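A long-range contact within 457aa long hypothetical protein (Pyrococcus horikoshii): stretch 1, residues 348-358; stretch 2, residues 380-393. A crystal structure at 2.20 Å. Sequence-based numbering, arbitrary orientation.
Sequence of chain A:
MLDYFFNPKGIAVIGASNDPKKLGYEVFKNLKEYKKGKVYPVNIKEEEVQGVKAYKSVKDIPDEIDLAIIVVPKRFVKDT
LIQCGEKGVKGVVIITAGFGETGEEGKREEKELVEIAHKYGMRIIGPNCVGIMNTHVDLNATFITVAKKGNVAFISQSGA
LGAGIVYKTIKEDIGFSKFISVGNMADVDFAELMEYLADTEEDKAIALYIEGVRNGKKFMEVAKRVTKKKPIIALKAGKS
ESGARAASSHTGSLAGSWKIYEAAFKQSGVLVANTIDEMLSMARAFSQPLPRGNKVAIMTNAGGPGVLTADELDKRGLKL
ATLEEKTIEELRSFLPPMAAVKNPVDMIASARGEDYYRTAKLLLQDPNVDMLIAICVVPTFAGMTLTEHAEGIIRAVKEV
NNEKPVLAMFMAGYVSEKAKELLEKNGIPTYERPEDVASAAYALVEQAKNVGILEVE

Stretch 1, residues 348-358: IASARGEDYYR
Stretch 2 380-393: TFAGMTLTEHAEGI

Each stretch runs from an irregular segment into a helix that continues later in the chain. In the first, Ile348 to Ala351 form a type I β turn (phi/psi −60/−14° at Ala349 and −88/−3° at Ser350), closed by Ala351 N donating to Ile348 O at 2.8 Å. Ala351 (−49/123°) and Arg352 (−102/170°) are extended, and Arg352 occupies the N-cap position of helix 353-358. In the second, Phe381 to Met384 form a type I′ turn, with Ala382 at 66/16° and Gly383 at 66/23°; a weak bond of 3.4 Å joins Met384 N to Phe381 O. Thr387 (−127/−2°) is the N-cap residue of helix 388-393.

The two helices run in nearly the same direction, crossing at −25° with a closest axial approach of 7.1 Å. In register, the CA atoms of Gly353 and His389 lie 4.1 Å apart and those of Tyr357 and Gly392 4.0 Å apart; at the loops, Ser350 CA is 7.6 Å from Ala382 CA. Glycine permits this proximity. A CB on Gly392 would point toward the first helix and lie 2.4 Å from Gly353 O, while one on Gly353 would lie 2.9 Å from Glu388 O. Backbone therefore meets backbone, and Tyr357 CA makes a CA-H···O contact of 3.1 Å with Gly392 O.

Glu388 ties the start of the first helix to the second. With chi1 at 58° (p), chi2 at −178° (t) and chi3 at 76°, it places OE2 3.0 Å from Gly353 N, an almost linear hydrogen bond that satisfies a free amide in the first helical turn. Its OE1 accepts a 2.7 Å bond from Thr385 N, so one carboxylate serves both stretches. Asp355 OD1 similarly receives Arg352 N at 2.8 Å.

Arg352 (m, t, t, chi4 −85°) extends its guanidinium to the turn of the second stretch. NH2 donates to Ala382 O in a very short 2.4 Å hydrogen bond near the guanidinium plane, whereas Met384 CG lies over one face, 3.3 Å from NH1. A long salt bridge of 3.8 Å links NH1 to Glu388 OE2, and a water bridges the same atoms, accepting from NH1 and donating to OE2, each at 3.2 Å.

Met384, a selenomethionine (chi1 −40°, chi2 −154°, chi3 −123°), turns its CB toward the first stretch; SE lies 3.5 Å from Ala351 O and CE 3.7 Å from Ser350 O. Phe381 (chi1 57°, chi2 86°) brings CZ to 3.8 Å from Ala349 O.

Tyr356 (chi1 −94°, chi2 81°) points toward the second helix. His389 (m, chi2 83°) sets CB 3.8 Å from the Tyr356 ring centroid in a CH-π contact over one face, and its imidazole presents an edge to the phenol, with centroids 5.3 Å apart and planes at 79°. Ile393 (m, m) brings CD1 to the edge of the Tyr356 ring, 3.4 Å from CD2, extending the apolar packing.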

# COMPACT_ATOMS: atom_id res chain seq x y z
N ILE A 348 -3.77 24.21 -10.21
CA ILE A 348 -4.96 24.01 -9.40
C ILE A 348 -5.66 22.70 -9.75
O ILE A 348 -5.27 21.97 -10.66
CB ILE A 348 -5.89 25.21 -9.64
CG1 ILE A 348 -5.13 26.52 -9.45
CG2 ILE A 348 -7.04 25.18 -8.61
CD1 ILE A 348 -4.19 26.48 -8.24
N ALA A 349 -6.69 22.43 -8.95
CA ALA A 349 -7.49 21.23 -9.10
C ALA A 349 -8.15 21.16 -10.47
O ALA A 349 -8.66 20.11 -10.88
CB ALA A 349 -8.55 21.19 -8.01
N SER A 350 -8.14 22.27 -11.19
CA SER A 350 -8.72 22.35 -12.51
C SER A 350 -7.73 21.95 -13.60
O SER A 350 -8.08 21.89 -14.77
CB SER A 350 -9.21 23.77 -12.79
OG SER A 350 -8.17 24.71 -12.55
N ALA A 351 -6.50 21.67 -13.20
CA ALA A 351 -5.48 21.28 -14.18
C ALA A 351 -5.93 20.20 -15.15
O ALA A 351 -6.32 19.09 -14.76
CB ALA A 351 -4.22 20.84 -13.46
N ARG A 352 -5.86 20.53 -16.44
CA ARG A 352 -6.22 19.60 -17.50
C ARG A 352 -4.98 18.99 -18.14
O ARG A 352 -3.85 19.39 -17.88
CB ARG A 352 -7.03 20.37 -18.54
CG ARG A 352 -8.45 20.71 -18.06
CD ARG A 352 -9.33 21.24 -19.21
NE ARG A 352 -10.69 21.50 -18.73
CZ ARG A 352 -11.53 20.45 -18.71
NH1 ARG A 352 -11.11 19.26 -19.11
NH2 ARG A 352 -12.76 20.60 -18.22
N GLY A 353 -5.21 17.96 -18.97
CA GLY A 353 -4.09 17.34 -19.65
C GLY A 353 -3.13 18.38 -20.24
O GLY A 353 -1.92 18.30 -20.10
N GLU A 354 -3.72 19.37 -20.94
CA GLU A 354 -2.89 20.40 -21.56
C GLU A 354 -1.99 21.10 -20.53
O GLU A 354 -0.85 21.45 -20.80
CB GLU A 354 -3.80 21.43 -22.23
CG GLU A 354 -4.58 20.86 -23.42
CD GLU A 354 -3.65 20.08 -24.33
OE1 GLU A 354 -2.58 20.59 -24.65
OE2 GLU A 354 -4.03 18.99 -24.73
N ASP A 355 -2.56 21.32 -19.33
CA ASP A 355 -1.79 21.97 -18.28
C ASP A 355 -0.61 21.11 -17.83
O ASP A 355 0.49 21.58 -17.57
CB ASP A 355 -2.72 22.24 -17.09
CG ASP A 355 -3.74 23.30 -17.47
OD1 ASP A 355 -4.91 23.12 -17.14
OD2 ASP A 355 -3.36 24.31 -18.07
N TYR A 356 -0.89 19.80 -17.67
CA TYR A 356 0.18 18.88 -17.28
C TYR A 356 1.28 18.82 -18.35
O TYR A 356 2.47 18.81 -18.05
CB TYR A 356 -0.43 17.49 -17.08
CG TYR A 356 -0.78 17.29 -15.64
CD1 TYR A 356 -1.97 17.81 -15.14
CD2 TYR A 356 0.06 16.55 -14.81
CE1 TYR A 356 -2.33 17.58 -13.82
CE2 TYR A 356 -0.29 16.34 -13.48
CZ TYR A 356 -1.47 16.85 -12.98
OH TYR A 356 -1.84 16.63 -11.67
N TYR A 357 0.85 18.73 -19.62
CA TYR A 357 1.82 18.71 -20.71
C TYR A 357 2.75 19.93 -20.66
O TYR A 357 3.96 19.82 -20.63
CB TYR A 357 1.05 18.69 -22.04
CG TYR A 357 1.90 19.22 -23.15
CD1 TYR A 357 3.00 18.49 -23.60
CD2 TYR A 357 1.57 20.42 -23.77
CE1 TYR A 357 3.75 18.96 -24.66
CE2 TYR A 357 2.33 20.89 -24.84
CZ TYR A 357 3.42 20.17 -25.28
OH TYR A 357 4.21 20.65 -26.30
N ARG A 358 2.16 21.12 -20.68
CA ARG A 358 2.95 22.34 -20.69
C ARG A 358 3.88 22.48 -19.49
O ARG A 358 5.07 22.77 -19.66
CB ARG A 358 2.03 23.56 -20.77
CG ARG A 358 1.40 23.76 -22.14
CD ARG A 358 0.50 24.99 -22.15
NE ARG A 358 1.21 26.22 -22.49
CZ ARG A 358 0.62 27.40 -22.64
NH1 ARG A 358 -0.69 27.50 -22.47
NH2 ARG A 358 1.32 28.48 -22.97
N THR A 380 -12.65 13.67 -11.16
CA THR A 380 -13.79 13.03 -11.79
C THR A 380 -14.86 14.06 -12.16
O THR A 380 -16.04 13.76 -12.33
CB THR A 380 -14.35 12.00 -10.82
OG1 THR A 380 -14.75 12.67 -9.62
CG2 THR A 380 -13.27 10.97 -10.46
N PHE A 381 -14.42 15.33 -12.22
CA PHE A 381 -15.34 16.41 -12.55
C PHE A 381 -14.80 17.32 -13.67
O PHE A 381 -13.69 17.15 -14.16
CB PHE A 381 -15.58 17.23 -11.28
CG PHE A 381 -14.27 17.74 -10.73
CD1 PHE A 381 -13.75 18.94 -11.20
CD2 PHE A 381 -13.64 17.05 -9.70
CE1 PHE A 381 -12.59 19.45 -10.64
CE2 PHE A 381 -12.47 17.58 -9.14
CZ PHE A 381 -11.95 18.78 -9.60
N ALA A 382 -15.59 18.32 -14.05
CA ALA A 382 -15.21 19.26 -15.09
C ALA A 382 -15.08 18.58 -16.46
O ALA A 382 -14.50 19.14 -17.39
CB ALA A 382 -13.89 19.95 -14.73
N GLY A 383 -15.63 17.38 -16.57
CA GLY A 383 -15.59 16.66 -17.83
C GLY A 383 -14.20 16.23 -18.30
O GLY A 383 -13.99 16.02 -19.50
N MSE A 384 -13.26 16.11 -17.38
CA MSE A 384 -11.91 15.68 -17.74
C MSE A 384 -11.92 14.16 -17.76
O MSE A 384 -12.78 13.54 -17.14
CB MSE A 384 -10.89 16.19 -16.72
CG MSE A 384 -11.14 17.60 -16.25
SE MSE A 384 -9.68 18.48 -15.70
CE MSE A 384 -10.14 18.91 -14.10
N THR A 385 -10.98 13.55 -18.47
CA THR A 385 -10.90 12.10 -18.53
C THR A 385 -10.01 11.58 -17.40
O THR A 385 -9.37 12.35 -16.69
CB THR A 385 -10.33 11.60 -19.86
OG1 THR A 385 -8.92 11.86 -19.90
CG2 THR A 385 -10.98 12.32 -21.03
N LEU A 386 -9.96 10.26 -17.26
CA LEU A 386 -9.18 9.65 -16.20
C LEU A 386 -7.70 9.50 -16.56
O LEU A 386 -6.89 9.16 -15.69
CB LEU A 386 -9.76 8.27 -15.88
CG LEU A 386 -11.23 8.20 -15.43
CD1 LEU A 386 -11.71 6.77 -15.49
CD2 LEU A 386 -11.36 8.75 -14.04
N THR A 387 -7.36 9.77 -17.81
CA THR A 387 -5.99 9.60 -18.27
C THR A 387 -5.35 10.81 -18.94
O THR A 387 -4.18 10.76 -19.31
CB THR A 387 -5.90 8.45 -19.29
OG1 THR A 387 -6.58 8.84 -20.49
CG2 THR A 387 -6.54 7.19 -18.74
N GLU A 388 -6.09 11.90 -19.12
CA GLU A 388 -5.50 13.03 -19.82
C GLU A 388 -4.27 13.61 -19.17
O GLU A 388 -3.30 13.96 -19.85
CB GLU A 388 -6.55 14.12 -20.08
CG GLU A 388 -7.26 14.69 -18.86
CD GLU A 388 -8.32 15.72 -19.25
OE1 GLU A 388 -9.40 15.31 -19.73
OE2 GLU A 388 -8.05 16.93 -19.10
N HIS A 389 -4.28 13.71 -17.85
CA HIS A 389 -3.14 14.27 -17.14
C HIS A 389 -1.92 13.40 -17.39
O HIS A 389 -0.84 13.90 -17.68
CB HIS A 389 -3.49 14.40 -15.66
CG HIS A 389 -4.88 14.91 -15.45
ND1 HIS A 389 -5.98 14.09 -15.49
CD2 HIS A 389 -5.35 16.17 -15.29
CE1 HIS A 389 -7.08 14.82 -15.37
NE2 HIS A 389 -6.72 16.09 -15.25
N ALA A 390 -2.09 12.08 -17.29
CA ALA A 390 -0.98 11.18 -17.57
C ALA A 390 -0.54 11.38 -19.02
O ALA A 390 0.64 11.57 -19.30
CB ALA A 390 -1.41 9.76 -17.36
N GLU A 391 -1.49 11.35 -19.95
CA GLU A 391 -1.15 11.55 -21.36
C GLU A 391 -0.32 12.80 -21.47
O GLU A 391 0.72 12.81 -22.12
CB GLU A 391 -2.43 11.68 -22.20
CG GLU A 391 -3.22 10.39 -22.29
CD GLU A 391 -4.66 10.62 -22.71
OE1 GLU A 391 -5.47 9.67 -22.58
OE2 GLU A 391 -4.98 11.74 -23.16
N GLY A 392 -0.77 13.87 -20.81
CA GLY A 392 -0.03 15.11 -20.83
C GLY A 392 1.40 14.96 -20.33
O GLY A 392 2.30 15.64 -20.82
N ILE A 393 1.62 14.09 -19.35
CA ILE A 393 2.97 13.87 -18.81
C ILE A 393 3.81 13.17 -19.88
O ILE A 393 4.93 13.58 -20.20
CB ILE A 393 2.96 12.91 -17.58
CG1 ILE A 393 2.18 13.52 -16.42
CG2 ILE A 393 4.40 12.57 -17.19
CD1 ILE A 393 2.76 14.77 -15.91
O HOH W 1 -9.07 18.76 -21.48